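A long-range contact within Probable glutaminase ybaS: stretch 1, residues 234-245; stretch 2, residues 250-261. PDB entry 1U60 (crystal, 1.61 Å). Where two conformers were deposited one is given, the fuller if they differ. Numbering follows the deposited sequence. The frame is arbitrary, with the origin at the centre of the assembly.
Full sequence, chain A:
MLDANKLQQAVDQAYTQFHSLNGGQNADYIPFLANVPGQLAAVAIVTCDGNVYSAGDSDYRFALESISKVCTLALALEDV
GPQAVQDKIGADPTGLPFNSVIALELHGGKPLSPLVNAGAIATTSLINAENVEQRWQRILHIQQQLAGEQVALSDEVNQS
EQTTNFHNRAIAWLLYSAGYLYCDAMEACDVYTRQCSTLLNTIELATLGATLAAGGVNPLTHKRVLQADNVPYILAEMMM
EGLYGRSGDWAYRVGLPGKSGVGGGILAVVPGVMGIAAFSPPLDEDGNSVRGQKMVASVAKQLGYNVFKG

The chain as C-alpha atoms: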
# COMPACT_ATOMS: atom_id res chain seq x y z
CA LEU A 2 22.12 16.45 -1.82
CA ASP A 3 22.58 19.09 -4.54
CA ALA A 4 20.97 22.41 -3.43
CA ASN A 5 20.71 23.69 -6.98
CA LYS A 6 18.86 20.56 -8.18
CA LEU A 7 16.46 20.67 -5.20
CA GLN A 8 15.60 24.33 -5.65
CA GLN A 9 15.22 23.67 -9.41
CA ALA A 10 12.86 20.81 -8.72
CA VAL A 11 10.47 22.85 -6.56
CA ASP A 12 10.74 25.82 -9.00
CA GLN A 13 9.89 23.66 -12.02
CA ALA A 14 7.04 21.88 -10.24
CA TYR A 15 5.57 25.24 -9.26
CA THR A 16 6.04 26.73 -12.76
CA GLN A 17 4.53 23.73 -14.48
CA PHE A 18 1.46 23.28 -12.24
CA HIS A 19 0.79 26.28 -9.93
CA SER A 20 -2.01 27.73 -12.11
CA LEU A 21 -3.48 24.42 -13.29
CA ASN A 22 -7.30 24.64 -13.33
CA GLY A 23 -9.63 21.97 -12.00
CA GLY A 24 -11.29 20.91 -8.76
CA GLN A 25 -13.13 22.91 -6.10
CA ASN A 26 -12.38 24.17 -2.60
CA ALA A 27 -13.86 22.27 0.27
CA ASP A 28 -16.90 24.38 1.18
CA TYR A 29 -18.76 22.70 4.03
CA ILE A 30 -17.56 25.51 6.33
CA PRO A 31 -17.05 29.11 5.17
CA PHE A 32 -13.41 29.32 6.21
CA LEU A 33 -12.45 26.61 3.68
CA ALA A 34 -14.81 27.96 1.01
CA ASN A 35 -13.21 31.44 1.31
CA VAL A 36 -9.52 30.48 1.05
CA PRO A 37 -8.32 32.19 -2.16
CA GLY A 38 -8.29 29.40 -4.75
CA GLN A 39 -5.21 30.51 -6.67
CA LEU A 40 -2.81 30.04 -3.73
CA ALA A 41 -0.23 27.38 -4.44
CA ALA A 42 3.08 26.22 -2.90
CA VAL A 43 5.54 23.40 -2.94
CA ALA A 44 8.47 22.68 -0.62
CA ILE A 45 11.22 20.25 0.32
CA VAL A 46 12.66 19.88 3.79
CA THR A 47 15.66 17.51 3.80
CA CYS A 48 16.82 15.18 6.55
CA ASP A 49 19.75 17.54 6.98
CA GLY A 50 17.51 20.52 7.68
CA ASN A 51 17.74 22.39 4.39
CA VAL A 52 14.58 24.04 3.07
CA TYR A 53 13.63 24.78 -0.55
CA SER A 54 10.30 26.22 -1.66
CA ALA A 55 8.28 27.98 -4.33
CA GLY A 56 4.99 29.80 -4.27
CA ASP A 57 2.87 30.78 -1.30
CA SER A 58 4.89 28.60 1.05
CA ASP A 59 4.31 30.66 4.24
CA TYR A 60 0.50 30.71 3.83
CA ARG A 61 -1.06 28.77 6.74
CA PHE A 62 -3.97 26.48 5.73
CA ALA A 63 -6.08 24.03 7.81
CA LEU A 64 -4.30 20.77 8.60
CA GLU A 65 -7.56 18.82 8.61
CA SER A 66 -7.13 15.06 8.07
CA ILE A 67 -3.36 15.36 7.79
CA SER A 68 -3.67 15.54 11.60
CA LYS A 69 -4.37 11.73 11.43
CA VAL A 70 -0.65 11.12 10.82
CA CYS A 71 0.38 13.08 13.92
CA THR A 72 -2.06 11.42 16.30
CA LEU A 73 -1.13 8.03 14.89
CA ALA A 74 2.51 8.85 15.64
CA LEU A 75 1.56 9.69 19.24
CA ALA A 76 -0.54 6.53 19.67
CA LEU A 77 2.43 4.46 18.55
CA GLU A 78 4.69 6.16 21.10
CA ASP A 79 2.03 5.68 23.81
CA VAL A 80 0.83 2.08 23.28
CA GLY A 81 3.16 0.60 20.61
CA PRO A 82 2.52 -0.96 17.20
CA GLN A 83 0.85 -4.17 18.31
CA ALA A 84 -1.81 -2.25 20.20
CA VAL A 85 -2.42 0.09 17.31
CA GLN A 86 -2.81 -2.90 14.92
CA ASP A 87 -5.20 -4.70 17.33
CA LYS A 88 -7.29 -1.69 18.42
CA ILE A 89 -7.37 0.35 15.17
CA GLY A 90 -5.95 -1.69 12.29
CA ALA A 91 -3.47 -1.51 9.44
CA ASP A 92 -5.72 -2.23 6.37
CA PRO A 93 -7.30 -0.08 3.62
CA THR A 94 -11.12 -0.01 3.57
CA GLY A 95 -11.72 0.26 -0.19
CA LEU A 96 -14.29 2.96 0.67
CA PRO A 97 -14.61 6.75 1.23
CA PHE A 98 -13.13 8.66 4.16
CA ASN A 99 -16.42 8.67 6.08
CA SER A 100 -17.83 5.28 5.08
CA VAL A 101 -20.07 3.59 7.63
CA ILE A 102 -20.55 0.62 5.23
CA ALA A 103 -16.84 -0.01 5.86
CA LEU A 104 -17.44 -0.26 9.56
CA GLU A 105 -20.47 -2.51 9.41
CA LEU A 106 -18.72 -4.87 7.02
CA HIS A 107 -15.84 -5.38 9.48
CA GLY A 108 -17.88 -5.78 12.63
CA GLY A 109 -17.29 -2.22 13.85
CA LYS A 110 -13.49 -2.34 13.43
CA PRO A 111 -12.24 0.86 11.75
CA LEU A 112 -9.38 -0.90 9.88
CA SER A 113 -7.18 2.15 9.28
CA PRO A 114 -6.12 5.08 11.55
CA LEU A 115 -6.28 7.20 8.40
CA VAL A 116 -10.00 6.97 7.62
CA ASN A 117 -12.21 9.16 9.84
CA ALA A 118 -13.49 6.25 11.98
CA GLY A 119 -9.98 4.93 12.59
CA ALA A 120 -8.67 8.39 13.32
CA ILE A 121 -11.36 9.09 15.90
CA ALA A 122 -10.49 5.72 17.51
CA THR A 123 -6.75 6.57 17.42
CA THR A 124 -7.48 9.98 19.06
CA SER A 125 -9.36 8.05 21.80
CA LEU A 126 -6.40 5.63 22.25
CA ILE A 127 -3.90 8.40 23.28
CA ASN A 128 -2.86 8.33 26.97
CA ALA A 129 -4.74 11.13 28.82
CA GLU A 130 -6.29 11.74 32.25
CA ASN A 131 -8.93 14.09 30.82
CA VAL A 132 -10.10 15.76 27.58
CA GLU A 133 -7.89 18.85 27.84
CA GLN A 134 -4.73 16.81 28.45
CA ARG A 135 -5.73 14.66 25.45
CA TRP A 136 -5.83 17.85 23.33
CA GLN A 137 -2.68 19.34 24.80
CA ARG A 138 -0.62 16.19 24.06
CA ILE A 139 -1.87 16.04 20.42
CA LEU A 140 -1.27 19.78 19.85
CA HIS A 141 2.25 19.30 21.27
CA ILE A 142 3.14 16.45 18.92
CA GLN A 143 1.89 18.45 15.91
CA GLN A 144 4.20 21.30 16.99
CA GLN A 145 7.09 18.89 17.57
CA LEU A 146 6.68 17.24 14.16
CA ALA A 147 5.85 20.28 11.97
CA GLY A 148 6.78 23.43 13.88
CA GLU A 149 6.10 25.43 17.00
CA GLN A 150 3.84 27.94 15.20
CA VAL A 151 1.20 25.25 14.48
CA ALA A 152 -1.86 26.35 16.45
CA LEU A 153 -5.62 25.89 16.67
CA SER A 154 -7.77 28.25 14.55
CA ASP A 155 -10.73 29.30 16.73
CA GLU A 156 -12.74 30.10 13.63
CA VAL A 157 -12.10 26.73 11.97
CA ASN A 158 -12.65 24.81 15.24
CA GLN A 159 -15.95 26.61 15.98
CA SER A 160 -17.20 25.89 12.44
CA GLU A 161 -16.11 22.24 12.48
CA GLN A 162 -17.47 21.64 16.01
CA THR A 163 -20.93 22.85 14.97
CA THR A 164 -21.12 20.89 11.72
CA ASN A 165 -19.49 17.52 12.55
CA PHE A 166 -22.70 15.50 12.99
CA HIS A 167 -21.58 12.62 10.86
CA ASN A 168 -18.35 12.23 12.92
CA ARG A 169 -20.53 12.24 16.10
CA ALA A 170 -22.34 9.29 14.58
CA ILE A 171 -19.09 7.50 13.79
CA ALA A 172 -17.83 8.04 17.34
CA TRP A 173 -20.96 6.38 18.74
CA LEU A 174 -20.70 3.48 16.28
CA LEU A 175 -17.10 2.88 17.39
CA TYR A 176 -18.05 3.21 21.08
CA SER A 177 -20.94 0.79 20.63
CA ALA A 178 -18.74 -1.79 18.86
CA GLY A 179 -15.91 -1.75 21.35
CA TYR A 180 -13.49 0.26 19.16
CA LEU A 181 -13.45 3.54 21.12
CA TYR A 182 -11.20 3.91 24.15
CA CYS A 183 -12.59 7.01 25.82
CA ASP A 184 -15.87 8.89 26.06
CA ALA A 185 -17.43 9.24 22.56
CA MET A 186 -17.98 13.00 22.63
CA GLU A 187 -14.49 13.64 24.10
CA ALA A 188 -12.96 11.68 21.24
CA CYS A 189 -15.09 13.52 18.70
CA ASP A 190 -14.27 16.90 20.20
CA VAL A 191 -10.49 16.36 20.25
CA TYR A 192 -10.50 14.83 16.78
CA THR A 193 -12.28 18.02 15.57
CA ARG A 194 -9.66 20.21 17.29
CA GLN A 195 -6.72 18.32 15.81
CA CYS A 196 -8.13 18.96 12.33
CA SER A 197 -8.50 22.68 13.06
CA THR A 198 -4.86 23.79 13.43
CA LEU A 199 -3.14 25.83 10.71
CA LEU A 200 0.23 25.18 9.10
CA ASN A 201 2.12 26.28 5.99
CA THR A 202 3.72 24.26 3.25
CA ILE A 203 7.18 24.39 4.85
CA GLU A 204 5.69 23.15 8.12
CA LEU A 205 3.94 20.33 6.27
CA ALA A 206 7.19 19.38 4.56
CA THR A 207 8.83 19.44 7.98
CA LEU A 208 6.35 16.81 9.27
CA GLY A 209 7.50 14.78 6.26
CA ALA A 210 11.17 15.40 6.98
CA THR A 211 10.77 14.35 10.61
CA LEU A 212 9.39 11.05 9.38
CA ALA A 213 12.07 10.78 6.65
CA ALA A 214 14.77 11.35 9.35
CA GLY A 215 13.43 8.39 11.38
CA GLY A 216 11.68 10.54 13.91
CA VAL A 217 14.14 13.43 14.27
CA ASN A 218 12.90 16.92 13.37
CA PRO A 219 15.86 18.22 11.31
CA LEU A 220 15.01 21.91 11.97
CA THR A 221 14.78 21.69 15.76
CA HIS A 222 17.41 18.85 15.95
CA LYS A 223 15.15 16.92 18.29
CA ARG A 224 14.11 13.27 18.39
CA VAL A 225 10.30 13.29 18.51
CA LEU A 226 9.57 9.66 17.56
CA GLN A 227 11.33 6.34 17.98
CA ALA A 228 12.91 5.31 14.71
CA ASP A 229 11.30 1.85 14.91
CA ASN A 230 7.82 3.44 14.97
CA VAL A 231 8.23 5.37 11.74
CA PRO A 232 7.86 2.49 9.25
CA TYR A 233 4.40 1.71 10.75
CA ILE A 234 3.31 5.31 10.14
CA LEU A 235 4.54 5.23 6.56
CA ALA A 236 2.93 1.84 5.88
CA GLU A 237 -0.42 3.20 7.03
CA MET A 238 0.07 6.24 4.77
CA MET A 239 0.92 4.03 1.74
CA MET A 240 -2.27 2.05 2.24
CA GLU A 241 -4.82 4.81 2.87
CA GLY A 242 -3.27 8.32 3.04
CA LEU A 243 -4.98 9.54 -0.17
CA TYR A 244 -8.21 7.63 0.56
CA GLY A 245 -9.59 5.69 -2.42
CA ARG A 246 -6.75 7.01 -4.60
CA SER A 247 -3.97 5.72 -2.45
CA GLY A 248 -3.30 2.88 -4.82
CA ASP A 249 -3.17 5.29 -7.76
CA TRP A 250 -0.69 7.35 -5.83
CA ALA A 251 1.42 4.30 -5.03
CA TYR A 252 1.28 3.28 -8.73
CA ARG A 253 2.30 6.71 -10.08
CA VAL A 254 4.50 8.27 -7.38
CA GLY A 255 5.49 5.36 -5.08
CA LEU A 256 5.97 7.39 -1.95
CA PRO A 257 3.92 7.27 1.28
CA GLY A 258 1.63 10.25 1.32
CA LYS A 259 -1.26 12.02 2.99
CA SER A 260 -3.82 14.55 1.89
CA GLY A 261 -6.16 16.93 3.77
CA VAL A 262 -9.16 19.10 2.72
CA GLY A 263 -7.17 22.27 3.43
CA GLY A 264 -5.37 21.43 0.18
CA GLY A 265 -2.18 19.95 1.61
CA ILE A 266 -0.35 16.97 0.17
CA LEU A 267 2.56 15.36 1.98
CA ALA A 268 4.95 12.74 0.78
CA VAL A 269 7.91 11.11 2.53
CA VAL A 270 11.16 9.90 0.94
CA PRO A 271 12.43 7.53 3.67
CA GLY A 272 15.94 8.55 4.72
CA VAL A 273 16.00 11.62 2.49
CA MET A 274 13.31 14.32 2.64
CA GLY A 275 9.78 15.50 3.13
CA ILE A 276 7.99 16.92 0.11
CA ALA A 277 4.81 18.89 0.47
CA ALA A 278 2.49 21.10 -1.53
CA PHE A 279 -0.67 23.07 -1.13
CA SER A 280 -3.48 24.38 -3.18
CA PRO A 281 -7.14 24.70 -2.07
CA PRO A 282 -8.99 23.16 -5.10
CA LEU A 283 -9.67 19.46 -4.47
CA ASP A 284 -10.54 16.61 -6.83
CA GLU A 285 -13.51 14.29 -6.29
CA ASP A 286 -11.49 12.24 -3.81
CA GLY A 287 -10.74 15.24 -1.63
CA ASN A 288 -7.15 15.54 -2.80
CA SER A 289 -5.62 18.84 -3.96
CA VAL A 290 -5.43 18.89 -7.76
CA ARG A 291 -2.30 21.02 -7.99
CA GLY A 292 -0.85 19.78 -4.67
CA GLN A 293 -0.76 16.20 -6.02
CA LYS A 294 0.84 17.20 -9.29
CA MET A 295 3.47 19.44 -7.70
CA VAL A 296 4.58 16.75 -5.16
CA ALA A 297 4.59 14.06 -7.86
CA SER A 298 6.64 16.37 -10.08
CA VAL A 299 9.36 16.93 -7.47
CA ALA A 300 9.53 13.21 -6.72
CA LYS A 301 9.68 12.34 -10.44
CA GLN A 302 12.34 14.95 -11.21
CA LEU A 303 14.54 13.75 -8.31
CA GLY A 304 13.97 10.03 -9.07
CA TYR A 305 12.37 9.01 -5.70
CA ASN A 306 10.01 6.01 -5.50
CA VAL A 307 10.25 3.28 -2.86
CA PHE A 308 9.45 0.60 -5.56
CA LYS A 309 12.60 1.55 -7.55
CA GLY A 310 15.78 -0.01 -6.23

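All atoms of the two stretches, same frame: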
# COMPACT_ATOMS: atom_id res chain seq x y z
N ILE A 234 4.03 4.07 10.58
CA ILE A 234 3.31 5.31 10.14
C ILE A 234 3.28 5.40 8.62
O ILE A 234 2.24 5.65 8.00
CB ILE A 234 3.94 6.54 10.68
CG1 ILE A 234 3.89 6.55 12.19
CG2 ILE A 234 3.26 7.78 10.11
CD1 ILE A 234 4.83 7.56 12.79
N LEU A 235 4.42 5.19 8.01
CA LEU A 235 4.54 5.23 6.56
C LEU A 235 3.77 4.12 5.84
O LEU A 235 3.21 4.37 4.77
CB LEU A 235 6.03 5.19 6.16
CG LEU A 235 6.90 6.36 6.67
CD1 LEU A 235 8.27 6.29 6.11
CD2 LEU A 235 6.27 7.75 6.36
N ALA A 236 3.71 2.93 6.44
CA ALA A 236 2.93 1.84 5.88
C ALA A 236 1.46 2.23 5.86
O ALA A 236 0.77 2.05 4.83
CB ALA A 236 3.11 0.57 6.67
N GLU A 237 0.98 2.78 6.96
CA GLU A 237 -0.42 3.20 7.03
C GLU A 237 -0.72 4.26 5.96
O GLU A 237 -1.78 4.19 5.29
CB GLU A 237 -0.77 3.73 8.42
CG GLU A 237 -0.71 2.69 9.59
CD GLU A 237 -1.89 1.78 9.78
OE1 GLU A 237 -2.71 1.57 8.84
OE2 GLU A 237 -1.98 1.22 10.95
N MET A 238 0.20 5.21 5.80
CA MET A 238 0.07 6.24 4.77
C MET A 238 0.03 5.59 3.37
O MET A 238 -0.81 5.97 2.55
CB MET A 238 1.21 7.24 4.85
CG MET A 238 1.07 8.21 6.07
SD MET A 238 2.59 9.12 6.42
CE MET A 238 2.71 10.18 4.98
N MET A 239 0.91 4.63 3.08
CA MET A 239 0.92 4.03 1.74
C MET A 239 -0.44 3.39 1.49
O MET A 239 -0.90 3.41 0.35
CB MET A 239 2.03 2.98 1.60
CG MET A 239 2.24 2.44 0.16
SD MET A 239 2.92 3.53 -0.98
CE MET A 239 4.35 3.91 -0.33
N MET A 240 -1.06 2.80 2.51
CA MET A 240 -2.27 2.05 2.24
C MET A 240 -3.52 2.92 2.08
O MET A 240 -4.44 2.57 1.37
CB MET A 240 -2.49 0.99 3.32
CG MET A 240 -1.33 0.03 3.50
SD MET A 240 -0.76 -0.90 2.09
CE MET A 240 -2.33 -1.76 1.62
N GLU A 241 -3.57 4.06 2.74
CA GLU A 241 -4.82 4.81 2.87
C GLU A 241 -4.70 6.35 2.88
O GLU A 241 -5.72 7.02 2.95
CB GLU A 241 -5.47 4.35 4.19
CG GLU A 241 -6.87 4.80 4.49
CD GLU A 241 -7.89 4.29 3.48
OE1 GLU A 241 -8.04 3.04 3.35
OE2 GLU A 241 -8.60 5.11 2.86
N GLY A 242 -3.49 6.89 2.81
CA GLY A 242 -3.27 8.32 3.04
C GLY A 242 -3.94 9.27 2.05
O GLY A 242 -4.16 10.42 2.37
N LEU A 243 -4.20 8.78 0.83
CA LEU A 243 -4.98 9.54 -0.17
C LEU A 243 -6.36 8.92 -0.42
O LEU A 243 -6.92 9.05 -1.53
CB LEU A 243 -4.18 9.71 -1.47
CG LEU A 243 -3.23 10.91 -1.38
CD1 LEU A 243 -1.92 10.56 -0.66
CD2 LEU A 243 -2.93 11.44 -2.73
N TYR A 244 -6.86 8.20 0.58
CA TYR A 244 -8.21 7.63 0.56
C TYR A 244 -8.31 6.60 -0.57
O TYR A 244 -7.41 5.76 -0.71
CB TYR A 244 -9.29 8.73 0.59
CG TYR A 244 -9.09 9.58 1.85
CD1 TYR A 244 -9.46 9.08 3.08
CD2 TYR A 244 -8.36 10.75 1.82
CE1 TYR A 244 -9.22 9.80 4.27
CE2 TYR A 244 -8.09 11.46 2.99
CZ TYR A 244 -8.51 10.95 4.22
OH TYR A 244 -8.23 11.69 5.36
N GLY A 245 -9.37 6.66 -1.35
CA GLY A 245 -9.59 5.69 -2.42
C GLY A 245 -8.61 5.81 -3.57
O GLY A 245 -8.65 5.01 -4.49
N TRP A 250 -1.88 6.72 -6.31
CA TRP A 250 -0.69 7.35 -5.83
C TRP A 250 0.52 6.43 -5.68
O TRP A 250 1.63 6.74 -6.12
CB TRP A 250 -0.99 8.05 -4.50
CG TRP A 250 0.13 8.89 -3.98
CD1 TRP A 250 1.05 8.52 -3.04
CD2 TRP A 250 0.46 10.24 -4.36
NE1 TRP A 250 1.93 9.55 -2.80
CE2 TRP A 250 1.60 10.61 -3.62
CE3 TRP A 250 -0.07 11.15 -5.28
CZ2 TRP A 250 2.19 11.86 -3.73
CZ3 TRP A 250 0.52 12.38 -5.40
CH2 TRP A 250 1.62 12.75 -4.60
N ALA A 251 0.32 5.26 -5.09
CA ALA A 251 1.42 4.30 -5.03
C ALA A 251 1.95 3.89 -6.41
O ALA A 251 3.14 3.76 -6.63
CB ALA A 251 0.99 3.07 -4.26
N TYR A 252 1.01 3.71 -7.36
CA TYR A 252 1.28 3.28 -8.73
C TYR A 252 2.07 4.35 -9.50
O TYR A 252 3.02 4.05 -10.18
CB TYR A 252 -0.06 3.03 -9.36
CG TYR A 252 -0.10 2.36 -10.71
CD1 TYR A 252 -0.02 1.00 -10.82
CD2 TYR A 252 -0.32 3.10 -11.87
CE1 TYR A 252 -0.09 0.36 -12.02
CE2 TYR A 252 -0.39 2.47 -13.11
CZ TYR A 252 -0.32 1.10 -13.17
OH TYR A 252 -0.39 0.49 -14.41
N ARG A 253 1.68 5.60 -9.34
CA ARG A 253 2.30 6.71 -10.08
C ARG A 253 3.51 7.37 -9.46
O ARG A 253 4.45 7.73 -10.18
CB ARG A 253 1.22 7.76 -10.38
CG ARG A 253 0.19 7.28 -11.45
CD ARG A 253 0.78 7.17 -12.87
NE ARG A 253 -0.13 6.57 -13.84
CZ ARG A 253 0.26 6.13 -15.05
NH1 ARG A 253 1.51 6.26 -15.49
NH2 ARG A 253 -0.60 5.60 -15.85
N VAL A 254 3.48 7.55 -8.14
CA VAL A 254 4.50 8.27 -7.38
C VAL A 254 5.38 7.33 -6.52
O VAL A 254 6.61 7.50 -6.43
CB VAL A 254 3.80 9.30 -6.46
CG1 VAL A 254 4.82 10.11 -5.71
CG2 VAL A 254 2.92 10.25 -7.26
N GLY A 255 4.76 6.33 -5.87
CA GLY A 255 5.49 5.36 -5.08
C GLY A 255 6.15 5.90 -3.81
O GLY A 255 7.20 5.42 -3.35
N LEU A 256 5.53 6.91 -3.23
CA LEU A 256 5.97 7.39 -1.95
C LEU A 256 4.78 7.47 -1.00
O LEU A 256 3.68 7.86 -1.40
CB LEU A 256 6.56 8.78 -2.07
CG LEU A 256 7.79 8.99 -2.94
CD1 LEU A 256 8.06 10.49 -3.07
CD2 LEU A 256 8.99 8.29 -2.36
N PRO A 257 5.00 7.13 0.27
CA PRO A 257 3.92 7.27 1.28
C PRO A 257 3.48 8.69 1.40
O PRO A 257 4.31 9.57 1.54
CB PRO A 257 4.56 6.78 2.58
CG PRO A 257 6.01 6.59 2.28
CD PRO A 257 6.26 6.62 0.84
N GLY A 258 2.17 8.90 1.38
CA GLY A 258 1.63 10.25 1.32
C GLY A 258 0.39 10.42 2.19
O GLY A 258 -0.16 9.46 2.73
N LYS A 259 -0.03 11.67 2.28
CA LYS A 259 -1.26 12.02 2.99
C LYS A 259 -1.82 13.30 2.44
O LYS A 259 -1.09 14.27 2.22
CB LYS A 259 -0.99 12.19 4.48
CG LYS A 259 -2.21 12.43 5.35
CD LYS A 259 -3.01 11.18 5.63
CE LYS A 259 -4.45 11.42 6.07
NZ LYS A 259 -5.41 11.77 4.98
N SER A 260 -3.13 13.35 2.30
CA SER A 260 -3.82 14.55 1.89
C SER A 260 -4.73 15.05 3.03
O SER A 260 -5.07 14.28 3.99
CB SER A 260 -4.71 14.26 0.71
OG SER A 260 -5.77 13.40 1.12
N GLY A 261 -5.13 16.31 2.90
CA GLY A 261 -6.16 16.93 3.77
C GLY A 261 -7.03 17.90 2.98
O GLY A 261 -6.60 18.39 1.96
O HOH W 1 0.11 7.33 0.23
O HOH W 2 -5.95 9.08 4.74

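Three residues, L243, M239 and P257, cover the most surface here, and the rest of the contact is arranged around them. Stretch 1 is helical through its first turns and then folds into a type I turn from E241 to Y244; stretch 2 leaves its own helix at G255, whose positive phi suits glycine, and runs through P257 into the strand 258-260. The CA atoms of M239 and P257 are 4.4 Å apart, and those of G242 and K259 come closer, at 4.2 Å.

P257 lies against the helix. Its CB is 3.5 Å from L235 O and 4.1 Å from M238 CB, while M239 CE reaches 3.5 Å from its CD. The flexible M239 side chain starts sideways but bends back with chi2 and chi3 both p, so that its SD also meets A251 CB at 3.8 Å. One methionine thus fills the space between the helix of stretch 2 and the proline that follows.

L243 also leaves sideways and turns inward. Its CD1 sits over the face of the W250 five-membered ring, 4.3 Å from the centroid, a CH-pi contact, and lies 3.7 Å from G258 C. An ideal CB on G258 would be 3.3 Å from L243 CD1 and would clash with W250 NE1.

Polar contacts converge on G242. S260 N donates to G242 O at 3.1 Å, and G242 CA approaches G258 O at 3.3 Å in a CA-H...O contact; an ideal CB on G242 would stand 1.8 Å from G258 O, so glycine permits this approach. K259 curls its amine back, NZ donating to G242 O at 3.2 Å and to Y244 OH at 2.8 Å. A water bridges M238 O and G258 N, accepting from the latter, at 2.8 Å each.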